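Local coordinates for DUF4875 domain-containing protein (Desulfovibrio piger, PDB 4LG3), which is of unknown function and belongs to the DUF4875 family, a group of domains placed in the CamS-like clan, at residues A[43-47]-A[48-52]; A[145-149]-A[150-154]. All coordinates share one frame; numbering follows the deposited sequence.

Interaction 1: A[43-47]-A[48-52]; sequences IARRD and SSTVS. With SO4 (sulfate ion), chain E.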
loop_
_atom_site.group_PDB
_atom_site.type_symbol
_atom_site.label_atom_id
_atom_site.label_comp_id
_atom_site.label_asym_id
_atom_site.label_seq_id
_atom_site.Cartn_x
_atom_site.Cartn_y
_atom_site.Cartn_z
ATOM N N ILE A 43 -10.446 -12.623 -1.090
ATOM C CA ILE A 43 -11.025 -11.294 -0.963
ATOM C C ILE A 43 -9.988 -10.360 -0.377
ATOM O O ILE A 43 -9.011 -10.824 0.222
ATOM C CB ILE A 43 -12.315 -11.328 -0.075
ATOM C CG1 ILE A 43 -12.016 -11.878 1.345
ATOM C CG2 ILE A 43 -13.478 -12.079 -0.767
ATOM C CD1 ILE A 43 -13.035 -11.628 2.374
ATOM N N ALA A 44 -10.224 -9.053 -0.498
ATOM C CA ALA A 44 -9.401 -8.053 0.173
ATOM C C ALA A 44 -9.493 -8.315 1.673
ATOM O O ALA A 44 -10.587 -8.600 2.160
ATOM C CB ALA A 44 -9.910 -6.664 -0.159
ATOM N N ARG A 45 -8.356 -8.345 2.376
ATOM C CA ARG A 45 -8.300 -8.646 3.805
ATOM C C ARG A 45 -9.201 -7.672 4.589
ATOM O O ARG A 45 -9.031 -6.456 4.506
ATOM C CB ARG A 45 -6.853 -8.608 4.310
ATOM C CG ARG A 45 -6.752 -9.071 5.742
ATOM C CD ARG A 45 -5.438 -9.698 6.000
ATOM N NE ARG A 45 -5.322 -10.110 7.391
ATOM C CZ ARG A 45 -4.219 -10.636 7.906
ATOM N NH1 ARG A 45 -3.145 -10.827 7.143
ATOM N NH2 ARG A 45 -4.173 -10.965 9.191
ATOM N N ARG A 46 -10.187 -8.237 5.299
ATOM C CA ARG A 46 -11.233 -7.533 6.031
ATOM C C ARG A 46 -10.676 -6.645 7.147
ATOM O O ARG A 46 -11.190 -5.554 7.351
ATOM C CB ARG A 46 -12.261 -8.536 6.583
ATOM C CG ARG A 46 -13.049 -9.252 5.489
ATOM C CD ARG A 46 -14.270 -9.953 6.029
ATOM N NE ARG A 46 -14.122 -11.406 5.983
ATOM C CZ ARG A 46 -14.924 -12.228 5.304
ATOM N NH1 ARG A 46 -15.936 -11.747 4.588
ATOM N NH2 ARG A 46 -14.714 -13.536 5.326
ATOM N N ASP A 47 -9.644 -7.114 7.866
ATOM C CA ASP A 47 -9.024 -6.391 8.974
ATOM C C ASP A 47 -7.540 -6.747 9.057
ATOM O O ASP A 47 -7.212 -7.904 9.243
ATOM C CB ASP A 47 -9.757 -6.727 10.297
ATOM C CG ASP A 47 -9.509 -5.782 11.471
ATOM O OD1 ASP A 47 -8.330 -5.573 11.831
ATOM O OD2 ASP A 47 -10.504 -5.300 12.072
ATOM N N SER A 48 -6.652 -5.766 8.911
ATOM C CA SER A 48 -5.199 -5.979 9.003
ATOM C C SER A 48 -4.585 -5.278 10.263
ATOM O O SER A 48 -3.356 -5.174 10.376
ATOM C CB SER A 48 -4.496 -5.508 7.723
ATOM O OG SER A 48 -4.867 -4.204 7.305
ATOM N N SER A 49 -5.421 -4.887 11.242
ATOM C CA SER A 49 -4.917 -4.164 12.425
ATOM C C SER A 49 -4.015 -5.020 13.335
ATOM O O SER A 49 -3.263 -4.457 14.151
ATOM C CB SER A 49 -6.055 -3.555 13.230
ATOM O OG SER A 49 -6.976 -4.564 13.597
ATOM N N THR A 50 -4.041 -6.355 13.149
ATOM C CA THR A 50 -3.207 -7.298 13.913
ATOM C C THR A 50 -1.950 -7.700 13.131
ATOM O O THR A 50 -1.140 -8.456 13.647
ATOM C CB THR A 50 -3.998 -8.529 14.318
ATOM O OG1 THR A 50 -4.502 -9.161 13.133
ATOM C CG2 THR A 50 -5.108 -8.200 15.291
ATOM N N VAL A 51 -1.788 -7.181 11.903
ATOM C CA VAL A 51 -0.616 -7.407 11.060
ATOM C C VAL A 51 0.475 -6.430 11.545
ATOM O O VAL A 51 0.238 -5.224 11.598
ATOM C CB VAL A 51 -0.921 -7.267 9.539
ATOM C CG1 VAL A 51 0.307 -7.573 8.701
ATOM C CG2 VAL A 51 -2.070 -8.181 9.127
ATOM N N SER A 52 1.633 -6.970 11.980
ATOM C CA SER A 52 2.746 -6.159 12.460
ATOM C C SER A 52 3.453 -5.396 11.318
ATOM O O SER A 52 3.294 -5.725 10.138
ATOM C CB SER A 52 3.752 -7.027 13.192
ATOM O OG SER A 52 4.365 -7.934 12.297
HETATM S S SO4 E . -14.393 -16.373 6.654
HETATM O O1 SO4 E . -13.952 -17.763 6.502
HETATM O O2 SO4 E . -15.560 -16.094 5.798
HETATM O O3 SO4 E . -14.767 -16.130 8.052
HETATM O O4 SO4 E . -13.269 -15.511 6.273
HETATM O O HOH W 1 -5.947 -8.109 11.505
#
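The guanidinium of Arg45 takes a methyl of Val51 over one face: CG2 sits 3.2 Å above the plane, displaced toward the rim, and is 3.5 Å from NH1. Ser48 and Thr50 approach this group obliquely. With CG anti to the backbone N (chi1 -173°) and the chain extended as far as NE, Arg45 reaches along the loop to meet Val51 from the opposite direction; NE gives a weak bond to the carbonyl of Asp47, while NH1 finds its stronger partner in Gln8. The second flat group, that of Arg46, carries Ile43 CD1 over the centre of one face and receives a sulfate at its edge, NH2 donating in plane to O4 at 2.6 Å. This ion, probably from the crystallisation liquor, is also held by Lys38 N. Between the two arginines and helix 53-71 the chain makes a type I beta turn, Ser48 to Val51, closed by Val51 N bonding to Ser48 O at 3.0 Å. Asp47 OD1 accepts from Ser49 N at 3.0 Å, met nearly along the C-O axis, in an Asx turn that leads into the beta turn; a chi1 of 56° turns Ser49 OG toward it too, doubtfully close. The other carboxylate oxygen, OD2, accepts from Ala125 N, and Ser48 OG pairs with Leu123 N. A water donates to Asp47 O at 2.6 Å.

Interaction 2: A[145-149]-A[150-154]; sequences GSTDE and RRLKA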
loop_
_atom_site.group_PDB
_atom_site.type_symbol
_atom_site.label_atom_id
_atom_site.label_comp_id
_atom_site.label_asym_id
_atom_site.label_seq_id
_atom_site.Cartn_x
_atom_site.Cartn_y
_atom_site.Cartn_z
ATOM N N GLY A 145 -11.640 23.406 -5.589
ATOM C CA GLY A 145 -10.565 22.450 -5.862
ATOM C C GLY A 145 -10.055 21.648 -4.681
ATOM O O GLY A 145 -9.006 21.001 -4.777
ATOM N N SER A 146 -10.773 21.682 -3.551
ATOM C CA SER A 146 -10.367 20.926 -2.363
ATOM C C SER A 146 -11.578 20.319 -1.662
ATOM O O SER A 146 -12.685 20.860 -1.741
ATOM C CB SER A 146 -9.562 21.793 -1.402
ATOM O OG SER A 146 -10.165 23.069 -1.275
ATOM N N THR A 147 -11.367 19.171 -1.004
ATOM C CA THR A 147 -12.410 18.465 -0.272
ATOM C C THR A 147 -12.792 19.269 0.968
ATOM O O THR A 147 -11.913 19.684 1.731
ATOM C CB THR A 147 -11.927 17.052 0.108
ATOM O OG1 THR A 147 -11.578 16.314 -1.066
ATOM C CG2 THR A 147 -12.948 16.272 0.926
ATOM N N ASP A 148 -14.103 19.476 1.170
ATOM C CA ASP A 148 -14.628 20.101 2.377
ATOM C C ASP A 148 -14.622 18.980 3.431
ATOM O O ASP A 148 -15.595 18.217 3.548
ATOM C CB ASP A 148 -16.023 20.705 2.109
ATOM C CG ASP A 148 -16.717 21.369 3.284
ATOM O OD1 ASP A 148 -16.198 21.266 4.429
ATOM O OD2 ASP A 148 -17.785 21.969 3.068
ATOM N N GLU A 149 -13.469 18.826 4.123
ATOM C CA GLU A 149 -13.232 17.764 5.099
ATOM C C GLU A 149 -14.274 17.746 6.217
ATOM O O GLU A 149 -14.755 16.667 6.570
ATOM C CB GLU A 149 -11.823 17.870 5.691
ATOM C CG GLU A 149 -10.760 17.293 4.770
ATOM C CD GLU A 149 -9.349 17.476 5.279
ATOM O OE1 GLU A 149 -8.926 16.693 6.156
ATOM O OE2 GLU A 149 -8.672 18.421 4.817
ATOM N N ARG A 150 -14.639 18.943 6.741
ATOM C CA ARG A 150 -15.615 19.146 7.817
ATOM C C ARG A 150 -16.950 18.456 7.488
ATOM O O ARG A 150 -17.429 17.641 8.281
ATOM C CB ARG A 150 -15.838 20.658 8.051
ATOM C CG ARG A 150 -16.533 20.990 9.362
ATOM C CD ARG A 150 -17.194 22.351 9.280
ATOM N NE ARG A 150 -18.377 22.352 8.413
ATOM C CZ ARG A 150 -19.506 23.002 8.692
ATOM N NH1 ARG A 150 -19.616 23.707 9.812
ATOM N NH2 ARG A 150 -20.531 22.956 7.852
ATOM N N ARG A 151 -17.519 18.773 6.306
ATOM C CA ARG A 151 -18.784 18.233 5.818
ATOM C C ARG A 151 -18.666 16.753 5.423
ATOM O O ARG A 151 -19.621 16.008 5.653
ATOM C CB ARG A 151 -19.328 19.077 4.651
ATOM C CG ARG A 151 -20.260 20.189 5.135
ATOM C CD ARG A 151 -20.767 21.099 4.038
ATOM N NE ARG A 151 -21.423 22.286 4.597
ATOM C CZ ARG A 151 -20.889 23.507 4.628
ATOM N NH1 ARG A 151 -19.681 23.725 4.117
ATOM N NH2 ARG A 151 -21.560 24.519 5.165
ATOM N N LEU A 152 -17.518 16.320 4.841
ATOM C CA LEU A 152 -17.324 14.912 4.472
ATOM C C LEU A 152 -17.207 14.045 5.730
ATOM O O LEU A 152 -17.851 12.994 5.783
ATOM C CB LEU A 152 -16.109 14.700 3.550
ATOM C CG LEU A 152 -15.834 13.259 3.055
ATOM C CD1 LEU A 152 -17.067 12.617 2.413
ATOM C CD2 LEU A 152 -14.676 13.230 2.101
ATOM N N LYS A 153 -16.412 14.495 6.737
ATOM C CA LYS A 153 -16.243 13.817 8.028
ATOM C C LYS A 153 -17.611 13.634 8.728
ATOM O O LYS A 153 -17.884 12.553 9.252
ATOM C CB LYS A 153 -15.281 14.596 8.959
ATOM C CG LYS A 153 -13.794 14.402 8.681
ATOM C CD LYS A 153 -12.923 15.121 9.731
ATOM C CE LYS A 153 -11.454 15.162 9.340
ATOM N NZ LYS A 153 -10.547 14.755 10.451
ATOM N N ALA A 154 -18.470 14.680 8.707
ATOM C CA ALA A 154 -19.799 14.673 9.330
ATOM C C ALA A 154 -20.779 13.694 8.652
ATOM O O ALA A 154 -21.520 13.003 9.355
ATOM C CB ALA A 154 -20.388 16.069 9.320
#
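Asp148 and Arg151 meet with their flat groups almost perpendicular, the carboxylate and guanidinium planes standing 84° apart. The aspartate offers the syn lone pair of OD2, and Arg151 answers with NH1, which lies 2.8 Å from OD2 in a salt bridge whose N-H...O angle is 161°. Although the carboxylate is turned upright against it, the acceptor stays within the guanidinium plane, at its edge. Arg151, extended from CG to NE, runs its aliphatic part past the same oxygen, with CD 3.3 Å from Asp148 OD2. One face of its guanidinium is approached by NH2 of Arg150, displaced toward the rim.

The other oxygen of Asp148 serves the backbone. CG of Asp148 is anti to the main-chain N (chi1 179°), a setting that carries OD1 forward to Arg151 N in a straight but weak N-cap bond of 3.4 Å. Helix 149-160 thus begins with a side-chain acceptor for an amide of its first turn, and regular bonding follows at once: Leu152 N to Asp148 O at 3.0 Å, then Lys153 N to Glu149 O at 2.7 Å.

Thr147 and Leu152 cross obliquely on another side, methyl to methyl, CG2 to CD2 at 3.7 Å. Leu152 is buried there against Trp134 and Met137 of helix 125-137, whereas the hydroxyl of Thr147 bonds to Gln142.

An anionic cap at a helix N terminus should interact favourably with the helix dipole, and Arg151 probably offsets its charge further.

Overall arrangement
Two helix entrances, met in succession from the N terminus, illustrate how local contacts organise the junctions of a fold. Interaction 1 comes first, turning the chain from the edge strand 42-44 of the large mixed sheet toward helix 53-71; its outside bonds tie this corner to the N-terminal arm, the loop before helix 125-137 and the first residue of that helix. Interaction 2 follows that helix and the small hairpin of strands 142-143 and 146-147, directing the chain into helix 149-160, which packs on helix 125-137. Each closes within ten consecutive residues, so they lie in series, neither nested nor crossing. Interactions 1 and 2 have centres 27 Å apart and nearest atoms about 19 Å apart.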